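Local coordinates for adhesion and penetration protein autotransporter (PDB 3SYJ) that promotes adherence to and invasion of host cells, drives bacterial aggregation through self-association, and is probably a serine protease, at residues 905-910 with 945-950; 363-368 with 392-397; 640-645 with 662-667; 149-154 with 220-225; 747-752 with 766-771. One frame throughout, in Å; residues are numbered along the deposited sequence.

Contact 1: residues 905-910 with 945-950; sequences QLTLVE and EFRLHN
Thr907 and Arg947 form a non-hydrogen-bonded antiparallel pair, and their side chains lie alongside each other, pointing the same way. Thr907 OG1, anti to the carbonyl carbon (chi1 -55°), accepts from Arg947 NE at 3.0 Å, in the guanidinium plane. The arginine chain is extended from CG to NE, which brings NE up to the threonine hydroxyl. Within segment 945-950, Arg947 NH2 makes a 2.8 Å salt bridge to Glu945 OE1, met from above the carboxylate plane. The guanidinium is thus held by one residue of each strand.

Leu906, Val909, Phe946 and Leu948 make the other, apolar face. Val909 CB lies 3.8 Å from Phe946 CB. Leu908 and Val909 both face Phe946 in a classic beta bulge. Phe946 O accepts from Leu908 N at 2.9 Å and from Val909 N at 3.2 Å. From the bulge, the Leu908 side chain crosses that of Leu948 obliquely, with Leu908 CD1 3.7 Å from Leu948 CG.

Both segments belong to the pertactin-like region near the end of the modelled chain. Strand 906-911 lies between strand 945-949 and strand 875-881. Strand 935-942 flanks 945-949 on its other edge, and the Phe946 ring meets Phe923 edge-to-face.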
# COMPACT_ATOMS: atom_id res chain seq x y z
N GLN A 905 5.58 -23.92 31.09
CA GLN A 905 6.35 -22.69 31.12
C GLN A 905 5.94 -21.78 29.96
O GLN A 905 5.62 -22.26 28.87
CB GLN A 905 7.86 -22.98 31.04
CG GLN A 905 8.42 -23.74 32.24
CD GLN A 905 9.94 -23.75 32.27
OE1 GLN A 905 10.59 -23.82 31.23
NE2 GLN A 905 10.51 -23.69 33.46
N LEU A 906 5.92 -20.48 30.19
CA LEU A 906 5.67 -19.53 29.12
C LEU A 906 6.95 -18.79 28.75
O LEU A 906 7.46 -18.00 29.54
CB LEU A 906 4.58 -18.53 29.52
CG LEU A 906 4.15 -17.61 28.38
CD1 LEU A 906 3.75 -18.43 27.17
CD2 LEU A 906 3.01 -16.70 28.82
N THR A 907 7.47 -19.08 27.56
CA THR A 907 8.65 -18.38 27.08
C THR A 907 8.32 -16.92 26.77
O THR A 907 7.32 -16.64 26.10
CB THR A 907 9.24 -19.07 25.82
OG1 THR A 907 9.50 -20.46 26.11
CG2 THR A 907 10.54 -18.40 25.38
N LEU A 908 9.13 -16.00 27.27
CA LEU A 908 8.95 -14.58 26.98
C LEU A 908 10.06 -14.08 26.07
O LEU A 908 9.81 -13.40 25.07
CB LEU A 908 8.90 -13.76 28.27
CG LEU A 908 7.62 -13.92 29.09
CD1 LEU A 908 7.63 -12.98 30.29
CD2 LEU A 908 6.39 -13.68 28.23
N VAL A 909 11.30 -14.42 26.42
CA VAL A 909 12.45 -14.07 25.62
C VAL A 909 13.14 -15.33 25.11
O VAL A 909 13.54 -16.18 25.91
CB VAL A 909 13.46 -13.25 26.43
CG1 VAL A 909 14.62 -12.82 25.55
CG2 VAL A 909 12.78 -12.03 27.05
N GLU A 910 13.28 -15.45 23.80
CA GLU A 910 13.84 -16.65 23.20
C GLU A 910 14.98 -16.35 22.24
O GLU A 910 15.28 -15.19 21.95
CB GLU A 910 12.76 -17.43 22.46
CG GLU A 910 12.09 -16.63 21.34
CD GLU A 910 10.89 -17.35 20.74
OE1 GLU A 910 10.93 -18.59 20.61
OE2 GLU A 910 9.91 -16.66 20.38
N GLU A 945 16.77 -19.81 27.54
CA GLU A 945 15.70 -18.85 27.28
C GLU A 945 15.07 -18.35 28.57
O GLU A 945 15.18 -19.00 29.61
CB GLU A 945 14.62 -19.49 26.39
CG GLU A 945 15.17 -20.12 25.14
CD GLU A 945 14.10 -20.46 24.12
OE1 GLU A 945 13.04 -21.00 24.51
OE2 GLU A 945 14.33 -20.20 22.92
N PHE A 946 14.43 -17.18 28.51
CA PHE A 946 13.79 -16.58 29.68
C PHE A 946 12.30 -16.88 29.71
O PHE A 946 11.55 -16.41 28.86
CB PHE A 946 14.06 -15.08 29.74
CG PHE A 946 15.49 -14.73 30.01
CD1 PHE A 946 15.92 -14.46 31.30
CD2 PHE A 946 16.42 -14.71 28.99
CE1 PHE A 946 17.24 -14.16 31.56
CE2 PHE A 946 17.75 -14.41 29.24
CZ PHE A 946 18.16 -14.14 30.53
N ARG A 947 11.88 -17.66 30.70
CA ARG A 947 10.51 -18.13 30.76
C ARG A 947 9.82 -17.80 32.08
O ARG A 947 10.47 -17.56 33.10
CB ARG A 947 10.46 -19.65 30.54
CG ARG A 947 11.29 -20.12 29.37
CD ARG A 947 10.89 -21.52 28.95
NE ARG A 947 11.56 -21.91 27.71
CZ ARG A 947 12.63 -22.68 27.65
NH1 ARG A 947 13.16 -23.17 28.77
NH2 ARG A 947 13.18 -22.98 26.48
N LEU A 948 8.49 -17.77 32.04
CA LEU A 948 7.66 -17.68 33.23
C LEU A 948 7.45 -19.08 33.78
O LEU A 948 7.03 -19.99 33.06
CB LEU A 948 6.31 -17.04 32.92
CG LEU A 948 6.32 -15.53 32.68
CD1 LEU A 948 4.90 -15.03 32.44
CD2 LEU A 948 6.96 -14.81 33.85
N HIS A 949 7.75 -19.25 35.06
CA HIS A 949 7.81 -20.57 35.65
C HIS A 949 7.04 -20.61 36.97
O HIS A 949 7.02 -19.64 37.72
CB HIS A 949 9.28 -20.95 35.87
CG HIS A 949 9.49 -22.35 36.36
ND1 HIS A 949 10.39 -22.67 37.35
CD2 HIS A 949 8.90 -23.52 35.99
CE1 HIS A 949 10.36 -23.97 37.57
NE2 HIS A 949 9.47 -24.51 36.76
N ASN A 950 6.40 -21.75 37.22
CA ASN A 950 5.70 -21.96 38.48
C ASN A 950 6.47 -22.92 39.38
O ASN A 950 6.61 -24.10 39.07
CB ASN A 950 4.30 -22.52 38.23
CG ASN A 950 3.55 -22.81 39.51
OD1 ASN A 950 3.82 -22.22 40.55
ND2 ASN A 950 2.60 -23.74 39.44

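Contact 2: residues 363-368 with 392-397; sequences LYFEGN and VTWKVN
Leu363, Phe365, Val392 and Trp394 make a purely apolar contact inside the beta-helix, between strands of two different faces. The strands do not pair. Their axes come no closer than 9.9 Å, and the gap is bridged by side chains.

Val392 CG2 sits 3.5 Å from Phe365 CB and 3.6 Å from Phe365 CG, where the ring joins its chain. Val392 CG1 lies over one face of the same ring. In a right-handed beta-helix of this autotransporter type, successive turns stack in parallel sheets and inward residues fill the middle. Here strand 363-366 belongs to one such sheet, and strand 391-394 pairs with 369-373 in another.

Trp394 has CG anti to the backbone N (chi1 -169°), and the far end of its indole comes near strand 363-366. Its CH2 touches Leu363 CD1 at 3.5 Å, the two side chains crossing at about a right angle. Its CZ3 is 4.1 Å from Phe365 CE2. Phe342, from the neighbouring strand 340-343, meets the Phe365 ring, and Val371 packs against both Val392 and Trp394.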
# COMPACT_ATOMS: atom_id res chain seq x y z
N LEU A 363 -1.97 60.54 -27.63
CA LEU A 363 -2.60 59.78 -28.72
C LEU A 363 -3.61 58.75 -28.23
O LEU A 363 -3.31 57.92 -27.37
CB LEU A 363 -1.53 59.06 -29.54
CG LEU A 363 -0.45 59.86 -30.27
CD1 LEU A 363 0.69 58.93 -30.62
CD2 LEU A 363 -1.03 60.51 -31.51
N TYR A 364 -4.81 58.79 -28.79
CA TYR A 364 -5.82 57.76 -28.56
C TYR A 364 -6.02 56.95 -29.83
O TYR A 364 -6.18 57.52 -30.91
CB TYR A 364 -7.15 58.39 -28.13
CG TYR A 364 -7.16 58.90 -26.71
CD1 TYR A 364 -6.46 60.04 -26.35
CD2 TYR A 364 -7.87 58.23 -25.72
CE1 TYR A 364 -6.47 60.51 -25.05
CE2 TYR A 364 -7.88 58.70 -24.41
CZ TYR A 364 -7.18 59.84 -24.09
OH TYR A 364 -7.19 60.30 -22.79
N PHE A 365 -6.01 55.63 -29.71
CA PHE A 365 -6.28 54.77 -30.85
C PHE A 365 -7.50 53.90 -30.59
O PHE A 365 -7.56 53.17 -29.60
CB PHE A 365 -5.06 53.92 -31.22
CG PHE A 365 -3.90 54.72 -31.76
CD1 PHE A 365 -3.84 55.06 -33.11
CD2 PHE A 365 -2.86 55.12 -30.93
CE1 PHE A 365 -2.77 55.79 -33.61
CE2 PHE A 365 -1.78 55.86 -31.43
CZ PHE A 365 -1.74 56.19 -32.78
N GLU A 366 -8.48 53.99 -31.48
CA GLU A 366 -9.65 53.10 -31.44
C GLU A 366 -9.67 52.26 -32.72
O GLU A 366 -9.94 52.77 -33.80
CB GLU A 366 -10.93 53.92 -31.30
CG GLU A 366 -12.20 53.17 -31.63
CD GLU A 366 -12.85 52.55 -30.41
OE1 GLU A 366 -13.40 53.31 -29.58
OE2 GLU A 366 -12.83 51.30 -30.30
N GLY A 367 -9.37 50.97 -32.60
CA GLY A 367 -9.22 50.11 -33.76
C GLY A 367 -7.75 49.86 -34.05
O GLY A 367 -6.87 50.48 -33.44
N ASN A 368 -7.47 48.95 -34.97
CA ASN A 368 -6.09 48.58 -35.26
C ASN A 368 -5.39 49.61 -36.12
O ASN A 368 -5.98 50.16 -37.04
CB ASN A 368 -6.04 47.22 -35.95
CG ASN A 368 -6.74 46.15 -35.15
OD1 ASN A 368 -6.61 46.09 -33.93
ND2 ASN A 368 -7.51 45.30 -35.83
N VAL A 392 -2.14 48.30 -31.83
CA VAL A 392 -1.42 49.35 -32.53
C VAL A 392 0.02 48.90 -32.73
O VAL A 392 0.78 48.80 -31.77
CB VAL A 392 -1.47 50.70 -31.77
CG1 VAL A 392 -0.55 51.72 -32.45
CG2 VAL A 392 -2.88 51.23 -31.73
N THR A 393 0.36 48.61 -33.98
CA THR A 393 1.73 48.25 -34.32
C THR A 393 2.58 49.51 -34.39
O THR A 393 2.41 50.33 -35.28
CB THR A 393 1.76 47.49 -35.64
OG1 THR A 393 0.86 46.38 -35.57
CG2 THR A 393 3.17 46.97 -35.92
N TRP A 394 3.48 49.65 -33.42
CA TRP A 394 4.20 50.90 -33.20
C TRP A 394 5.65 50.77 -33.66
O TRP A 394 6.46 50.15 -32.99
CB TRP A 394 4.15 51.27 -31.71
CG TRP A 394 4.63 52.66 -31.39
CD1 TRP A 394 5.85 53.00 -30.88
CD2 TRP A 394 3.90 53.88 -31.54
NE1 TRP A 394 5.92 54.36 -30.71
CE2 TRP A 394 4.74 54.93 -31.11
CE3 TRP A 394 2.62 54.19 -32.00
CZ2 TRP A 394 4.34 56.26 -31.14
CZ3 TRP A 394 2.23 55.52 -32.03
CH2 TRP A 394 3.09 56.54 -31.60
N LYS A 395 5.96 51.36 -34.82
CA LYS A 395 7.29 51.17 -35.41
C LYS A 395 8.16 52.41 -35.30
O LYS A 395 9.15 52.56 -36.01
CB LYS A 395 7.15 50.74 -36.87
CG LYS A 395 6.48 49.38 -37.03
CD LYS A 395 6.22 49.02 -38.48
CE LYS A 395 5.56 47.65 -38.58
NZ LYS A 395 5.05 47.33 -39.94
N VAL A 396 7.78 53.30 -34.38
CA VAL A 396 8.45 54.58 -34.24
C VAL A 396 9.21 54.64 -32.92
O VAL A 396 8.65 54.35 -31.87
CB VAL A 396 7.43 55.72 -34.30
CG1 VAL A 396 8.07 57.03 -33.96
CG2 VAL A 396 6.84 55.78 -35.70
N ASN A 397 10.48 55.02 -32.99
CA ASN A 397 11.30 55.09 -31.78
C ASN A 397 10.93 56.26 -30.88
O ASN A 397 10.12 57.11 -31.25
CB ASN A 397 12.78 55.17 -32.13
CG ASN A 397 13.37 53.81 -32.46
OD1 ASN A 397 14.13 53.68 -33.43
ND2 ASN A 397 13.03 52.80 -31.67

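Contact 3: residues 640-645 with 662-667; sequences VVSRNV and FGVVPN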
# COMPACT_ATOMS: atom_id res chain seq x y z
N VAL A 640 15.20 27.62 3.02
CA VAL A 640 14.51 27.74 4.30
C VAL A 640 13.06 28.17 4.10
O VAL A 640 12.79 29.17 3.44
CB VAL A 640 15.20 28.76 5.22
CG1 VAL A 640 14.49 28.84 6.57
CG2 VAL A 640 16.67 28.40 5.41
N VAL A 641 12.13 27.41 4.67
CA VAL A 641 10.73 27.80 4.67
C VAL A 641 10.41 28.37 6.05
O VAL A 641 10.42 27.66 7.05
CB VAL A 641 9.80 26.62 4.36
CG1 VAL A 641 8.36 27.08 4.25
CG2 VAL A 641 10.25 25.92 3.08
N SER A 642 10.14 29.68 6.09
CA SER A 642 10.11 30.42 7.34
C SER A 642 8.66 30.74 7.71
O SER A 642 7.73 30.11 7.20
CB SER A 642 10.81 31.78 7.17
OG SER A 642 11.06 32.40 8.42
N ARG A 643 8.47 31.72 8.59
CA ARG A 643 7.20 31.93 9.28
C ARG A 643 6.12 32.47 8.35
O ARG A 643 6.43 33.11 7.35
CB ARG A 643 7.37 32.88 10.48
CG ARG A 643 8.03 34.22 10.14
CD ARG A 643 7.92 35.20 11.31
NE ARG A 643 6.52 35.56 11.56
CZ ARG A 643 6.13 36.47 12.45
NH1 ARG A 643 7.02 37.12 13.19
NH2 ARG A 643 4.83 36.72 12.60
N ASN A 644 4.87 32.20 8.71
CA ASN A 644 3.72 32.64 7.93
C ASN A 644 3.71 32.12 6.49
O ASN A 644 3.36 32.84 5.55
CB ASN A 644 3.54 34.15 8.00
CG ASN A 644 3.31 34.64 9.43
OD1 ASN A 644 4.25 35.08 10.09
ND2 ASN A 644 2.07 34.54 9.91
N VAL A 645 4.09 30.86 6.33
CA VAL A 645 3.86 30.15 5.09
C VAL A 645 2.77 29.13 5.39
O VAL A 645 2.99 28.18 6.15
CB VAL A 645 5.12 29.42 4.58
CG1 VAL A 645 4.79 28.64 3.32
CG2 VAL A 645 6.26 30.41 4.34
N PHE A 662 12.42 23.46 7.37
CA PHE A 662 11.01 23.86 7.39
C PHE A 662 10.51 24.19 8.79
O PHE A 662 10.70 23.40 9.72
CB PHE A 662 10.11 22.76 6.82
CG PHE A 662 10.51 22.27 5.46
CD1 PHE A 662 9.80 22.66 4.33
CD2 PHE A 662 11.57 21.39 5.30
CE1 PHE A 662 10.15 22.20 3.07
CE2 PHE A 662 11.92 20.92 4.05
CZ PHE A 662 11.21 21.32 2.93
N GLY A 663 9.84 25.33 8.94
CA GLY A 663 9.18 25.69 10.18
C GLY A 663 10.02 26.54 11.10
O GLY A 663 11.25 26.43 11.11
N VAL A 664 9.37 27.41 11.87
CA VAL A 664 10.04 28.13 12.94
C VAL A 664 9.65 27.50 14.27
O VAL A 664 8.55 26.98 14.41
CB VAL A 664 9.67 29.62 12.96
CG1 VAL A 664 10.21 30.31 11.73
CG2 VAL A 664 8.16 29.79 13.06
N VAL A 665 10.56 27.57 15.24
CA VAL A 665 10.35 26.91 16.53
C VAL A 665 9.98 27.91 17.62
O VAL A 665 10.74 28.85 17.89
CB VAL A 665 11.61 26.13 16.97
CG1 VAL A 665 11.38 25.47 18.32
CG2 VAL A 665 12.01 25.09 15.92
N PRO A 666 8.82 27.71 18.26
CA PRO A 666 8.43 28.60 19.37
C PRO A 666 9.44 28.55 20.51
O PRO A 666 9.99 27.49 20.80
CB PRO A 666 7.09 28.02 19.82
CG PRO A 666 6.57 27.29 18.63
CD PRO A 666 7.78 26.72 17.96
N ASN A 667 9.68 29.70 21.15
CA ASN A 667 10.58 29.79 22.31
C ASN A 667 12.05 29.56 22.00
O ASN A 667 12.83 29.23 22.89
CB ASN A 667 10.10 28.86 23.42
CG ASN A 667 8.77 29.29 23.98
OD1 ASN A 667 7.78 28.56 23.89
ND2 ASN A 667 8.72 30.49 24.54
O HOH W 1 12.65 26.91 8.72
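Val641 and Phe662 pair as parallel neighbours, with both side chains on the same face. Val641 CG2 approaches the phenyl ring obliquely, 3.5 Å from Phe662 CD1 and 3.7 Å from Phe662 CE1. Gly663 N donates to Val641 O at 3.1 Å, nearly along the C=O axis.

Beyond this pair the chains separate, from 4.8 Å between the CA atoms of Val641 and Phe662 to 6.0 Å between those of Arg643 and Val664. A water enters there and donates to both Val641 O and Gly663 O. Val664 CG1 lies farther on, 4.0 Å from Arg643 CB and from Ser642 OG.

The next shell fixes Arg643. Its NE donates to Asn644 OD1 at 2.7 Å, in the guanidinium plane. Asp619 forms a salt bridge with NH1, and Trp622 makes a cation-pi contact. The Phe662 ring meets Trp652 edge-to-face. The contact thus joins adjacent turns of the second beta-solenoid repeat region, where strand 638-641 pairs with 659-662.

Val641 O takes hydrogens from both Gly663 N and the water. A buried carbonyl is therefore satisfied where regular strand pairing ends, and the water carries the link on to Gly663 O.

Contact 4: residues 149-154 with 220-225; sequences PERVRI and SPMFIY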
# COMPACT_ATOMS: atom_id res chain seq x y z
N PRO A 149 -24.02 56.32 1.14
CA PRO A 149 -23.82 55.82 2.50
C PRO A 149 -22.45 56.12 3.09
O PRO A 149 -22.34 56.30 4.30
CB PRO A 149 -23.97 54.31 2.34
CG PRO A 149 -23.64 54.03 0.93
CD PRO A 149 -24.04 55.24 0.14
N GLU A 150 -21.43 56.16 2.24
CA GLU A 150 -20.07 56.40 2.71
C GLU A 150 -19.49 57.70 2.14
O GLU A 150 -19.81 58.10 1.02
CB GLU A 150 -19.18 55.21 2.37
CG GLU A 150 -19.74 53.87 2.83
CD GLU A 150 -19.44 53.55 4.28
OE1 GLU A 150 -18.87 54.42 4.99
OE2 GLU A 150 -19.76 52.43 4.73
N ARG A 151 -18.66 58.36 2.93
CA ARG A 151 -18.01 59.60 2.51
C ARG A 151 -16.66 59.69 3.22
O ARG A 151 -16.58 59.44 4.42
CB ARG A 151 -18.89 60.81 2.85
CG ARG A 151 -19.03 61.78 1.69
CD ARG A 151 -19.25 63.22 2.12
NE ARG A 151 -20.65 63.59 2.29
CZ ARG A 151 -21.26 64.60 1.67
NH1 ARG A 151 -20.61 65.36 0.81
NH2 ARG A 151 -22.53 64.86 1.92
N VAL A 152 -15.60 60.04 2.48
CA VAL A 152 -14.26 60.13 3.07
C VAL A 152 -13.47 61.33 2.55
O VAL A 152 -13.81 61.91 1.52
CB VAL A 152 -13.44 58.85 2.81
CG1 VAL A 152 -14.16 57.63 3.35
CG2 VAL A 152 -13.18 58.68 1.33
N ARG A 153 -12.41 61.70 3.27
CA ARG A 153 -11.49 62.76 2.83
C ARG A 153 -10.06 62.41 3.21
O ARG A 153 -9.81 61.49 3.99
CB ARG A 153 -11.88 64.13 3.39
CG ARG A 153 -11.62 64.32 4.90
CD ARG A 153 -11.48 65.80 5.28
NE ARG A 153 -10.34 66.42 4.61
CZ ARG A 153 -9.09 66.43 5.09
NH1 ARG A 153 -8.82 65.89 6.27
NH2 ARG A 153 -8.11 67.00 4.39
N ILE A 154 -9.11 63.16 2.67
CA ILE A 154 -7.72 62.83 2.87
C ILE A 154 -6.89 64.06 2.57
O ILE A 154 -7.22 64.82 1.66
CB ILE A 154 -7.30 61.67 1.94
CG1 ILE A 154 -5.81 61.34 2.11
CG2 ILE A 154 -7.63 62.01 0.49
CD1 ILE A 154 -5.33 60.14 1.32
N SER A 220 -7.34 69.58 -1.02
CA SER A 220 -7.45 68.14 -0.79
C SER A 220 -8.85 67.66 -1.13
O SER A 220 -9.82 68.41 -1.00
CB SER A 220 -7.10 67.79 0.66
OG SER A 220 -8.19 68.06 1.53
N PRO A 221 -8.97 66.39 -1.57
CA PRO A 221 -10.22 65.88 -2.13
C PRO A 221 -11.15 65.27 -1.09
O PRO A 221 -10.72 64.77 -0.05
CB PRO A 221 -9.75 64.75 -3.05
CG PRO A 221 -8.30 64.49 -2.69
CD PRO A 221 -7.93 65.35 -1.54
N MET A 222 -12.44 65.29 -1.40
CA MET A 222 -13.44 64.66 -0.57
C MET A 222 -14.24 63.77 -1.51
O MET A 222 -14.62 64.19 -2.59
CB MET A 222 -14.29 65.75 0.10
CG MET A 222 -15.48 65.27 0.89
SD MET A 222 -17.04 65.55 0.03
CE MET A 222 -17.37 63.89 -0.48
N PHE A 223 -14.46 62.52 -1.10
CA PHE A 223 -15.07 61.52 -1.97
C PHE A 223 -16.39 61.02 -1.40
O PHE A 223 -16.56 60.94 -0.19
CB PHE A 223 -14.13 60.32 -2.13
CG PHE A 223 -12.78 60.67 -2.65
CD1 PHE A 223 -12.51 60.61 -4.01
CD2 PHE A 223 -11.77 61.06 -1.79
CE1 PHE A 223 -11.25 60.93 -4.50
CE2 PHE A 223 -10.51 61.38 -2.27
CZ PHE A 223 -10.25 61.32 -3.64
N ILE A 224 -17.32 60.68 -2.29
CA ILE A 224 -18.60 60.15 -1.84
C ILE A 224 -18.91 58.84 -2.56
O ILE A 224 -18.60 58.68 -3.74
CB ILE A 224 -19.74 61.19 -2.01
CG1 ILE A 224 -20.97 60.81 -1.17
CG2 ILE A 224 -20.08 61.41 -3.49
CD1 ILE A 224 -22.03 61.89 -1.10
N TYR A 225 -19.49 57.90 -1.83
CA TYR A 225 -19.85 56.63 -2.44
C TYR A 225 -21.27 56.64 -2.99
O TYR A 225 -22.23 56.83 -2.23
CB TYR A 225 -19.69 55.48 -1.45
CG TYR A 225 -19.81 54.11 -2.10
CD1 TYR A 225 -18.80 53.62 -2.92
CD2 TYR A 225 -20.93 53.31 -1.91
CE1 TYR A 225 -18.89 52.38 -3.51
CE2 TYR A 225 -21.04 52.06 -2.50
CZ TYR A 225 -20.01 51.60 -3.31
OH TYR A 225 -20.07 50.37 -3.91
O HOH W 2 -10.45 67.03 1.83
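Val152 and Phe223 lie at the tight middle of an antiparallel strand pair. Phe223 N donates to Val152 O at 2.8 Å, and Val152 N returns a bond to Phe223 O. On their face, Val152 CG2 packs 3.9 Å from Phe223 CB, and Ile154 CG2 meets the edge of the phenyl ring.

The opposite face carries long side chains. Met222 chi2 (-105°) turns SD toward Arg151, at the guanidinium edge, where NH1 makes a weak bond to it. Ile224 CD1 sits over the centre of one guanidinium face, 3.9 Å above it.

Packing is looser at the partly exposed Pro149, whose CG is 4.0 Å from Tyr225 CD2. The Ser220 end is buried, polar and water-bridged. The water accepts from Arg153 NE and donates to Ser220 OG. Arg153 NH2 donates directly to Ser220 OG at 3.1 Å and forms a salt bridge with Asp217, whose backbone O also binds Ser220 OG.

Ser220 lies about 7 Å, side chain to side chain, from Ser218, the active-site serine by similarity. These paired strands belong to the beta-sheet framework of a chymotrypsin-like S6 peptidase domain.

Contact 5: residues 747-752 with 766-771; sequences IRLSDN and VHLTDS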
# COMPACT_ATOMS: atom_id res chain seq x y z
N ILE A 747 9.19 7.05 6.34
CA ILE A 747 10.61 7.32 6.15
C ILE A 747 11.30 6.06 5.64
O ILE A 747 11.13 4.98 6.20
CB ILE A 747 11.28 7.74 7.46
CG1 ILE A 747 10.64 9.02 7.99
CG2 ILE A 747 12.77 7.93 7.24
CD1 ILE A 747 11.18 9.46 9.33
N ARG A 748 12.08 6.21 4.58
CA ARG A 748 12.75 5.08 3.95
C ARG A 748 14.24 5.36 3.84
O ARG A 748 14.65 6.22 3.06
CB ARG A 748 12.14 4.84 2.57
CG ARG A 748 12.90 3.84 1.69
CD ARG A 748 12.39 2.42 1.88
NE ARG A 748 13.04 1.50 0.94
CZ ARG A 748 14.25 0.98 1.12
NH1 ARG A 748 14.95 1.27 2.21
NH2 ARG A 748 14.76 0.16 0.21
N LEU A 749 15.05 4.65 4.61
CA LEU A 749 16.49 4.90 4.63
C LEU A 749 17.31 3.78 4.00
O LEU A 749 17.11 2.61 4.32
CB LEU A 749 16.98 5.14 6.05
CG LEU A 749 16.29 6.24 6.85
CD1 LEU A 749 15.11 5.66 7.63
CD2 LEU A 749 17.29 6.88 7.79
N SER A 750 18.23 4.16 3.12
CA SER A 750 19.16 3.22 2.49
C SER A 750 20.60 3.64 2.71
O SER A 750 20.86 4.71 3.26
CB SER A 750 18.88 3.13 0.99
OG SER A 750 17.55 2.73 0.75
N ASP A 751 21.54 2.80 2.28
CA ASP A 751 22.96 3.13 2.33
C ASP A 751 23.44 3.51 3.73
O ASP A 751 23.33 2.73 4.67
CB ASP A 751 23.30 4.24 1.34
CG ASP A 751 22.91 3.89 -0.09
OD1 ASP A 751 23.11 2.72 -0.50
OD2 ASP A 751 22.41 4.78 -0.82
N ASN A 752 23.97 4.72 3.86
CA ASN A 752 24.49 5.21 5.13
C ASN A 752 23.71 6.39 5.66
O ASN A 752 24.22 7.18 6.45
CB ASN A 752 25.96 5.62 4.98
CG ASN A 752 26.80 4.51 4.39
OD1 ASN A 752 27.10 3.52 5.06
ND2 ASN A 752 27.19 4.67 3.12
N VAL A 766 8.80 3.29 9.30
CA VAL A 766 10.22 3.42 9.00
C VAL A 766 10.77 2.11 8.45
O VAL A 766 10.46 1.03 8.95
CB VAL A 766 11.02 3.83 10.25
CG1 VAL A 766 12.49 3.97 9.91
CG2 VAL A 766 10.47 5.12 10.83
N HIS A 767 11.60 2.21 7.42
CA HIS A 767 12.15 1.04 6.77
C HIS A 767 13.62 1.32 6.44
O HIS A 767 13.93 2.21 5.65
CB HIS A 767 11.31 0.74 5.51
CG HIS A 767 11.84 -0.39 4.68
ND1 HIS A 767 12.64 -1.39 5.18
CD2 HIS A 767 11.64 -0.69 3.37
CE1 HIS A 767 12.93 -2.25 4.22
NE2 HIS A 767 12.33 -1.85 3.11
N LEU A 768 14.52 0.57 7.08
CA LEU A 768 15.95 0.73 6.86
C LEU A 768 16.54 -0.48 6.17
O LEU A 768 16.06 -1.60 6.34
CB LEU A 768 16.70 0.92 8.18
CG LEU A 768 16.16 1.79 9.30
CD1 LEU A 768 15.07 1.06 10.06
CD2 LEU A 768 17.31 2.18 10.21
N THR A 769 17.60 -0.26 5.39
CA THR A 769 18.39 -1.34 4.82
C THR A 769 19.85 -0.91 4.84
O THR A 769 20.16 0.21 5.25
CB THR A 769 18.00 -1.64 3.37
OG1 THR A 769 18.37 -0.54 2.53
CG2 THR A 769 16.50 -1.88 3.26
N ASP A 770 20.74 -1.79 4.40
CA ASP A 770 22.16 -1.47 4.31
C ASP A 770 22.72 -1.05 5.67
O ASP A 770 22.62 -1.80 6.64
CB ASP A 770 22.39 -0.40 3.25
CG ASP A 770 21.61 -0.67 1.97
OD1 ASP A 770 21.41 -1.86 1.63
OD2 ASP A 770 21.19 0.29 1.30
N SER A 771 23.30 0.14 5.75
CA SER A 771 23.91 0.60 7.00
C SER A 771 23.15 1.78 7.61
O SER A 771 23.69 2.49 8.47
CB SER A 771 25.37 0.99 6.76
OG SER A 771 26.04 -0.02 6.04
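Strands 747-749 and 766-768 run parallel, their axes 4.8 Å apart and 6° from alignment, joined by bonds such as Leu749 N to His767 O at 2.9 Å. The pairing goes on past the strands, where Ser771 N donates to Asp751 O.

On one face, Arg748 and His767 lie side by side and point the same way. Both have CG anti to the backbone N, but Arg748 then bends at chi2 (90°). Its guanidinium is laid against the imidazole, the two planes 30° apart. His767 CD2 is 3.4 Å above the guanidinium plane, offset toward its rim, and touches Arg748 CD at 3.5 Å. Thr769 CG2 lies 3.7 Å from Arg748 NH1.

The other face is apolar and buried. Leu749 CD1 meets Val766 CG1 at 3.9 Å and lies near Leu768 CG.

At the turn, Asp770 OD2 accepts from Asp751 N at 2.7 Å through its anti lone pair. The two carboxylates stand side by side, with Asp751 OD1 3.6 Å from Asp770 OD2. Their closeness may raise the proton affinity of one, though each accepts a backbone N-H that would offset this. For Asp751 OD2 the donor is Asn731 N.

These are successive turns of the beta-helix. Strand 727-729 pairs with 747-749 on the far edge, and 785-787 follows 766-768. Ala755 of strand 754-758 and Phe774 of strand 773-777 pack against the apolar face.

In the fold
Along the chain the order is contact 4, contact 2, contact 3, contact 5, contact 1. Contact 4 lies in the N-terminal peptidase domain, its centre 37 Å from that of contact 2. The other four follow the long beta-helix. Contacts 2 and 3 have centres 50 Å apart, contacts 3 and 5 are 28 Å apart, and contacts 5 and 1 are 33 Å apart. Contacts 3 and 5 join adjacent turns in parallel, contact 2 spans the interior between faces, and contact 1 is an antiparallel pairing near the end of the modelled chain. The centres of contacts 1 and 2 are 95 Å apart, on opposite sides of the chain's centre, in keeping with an elongated passenger domain.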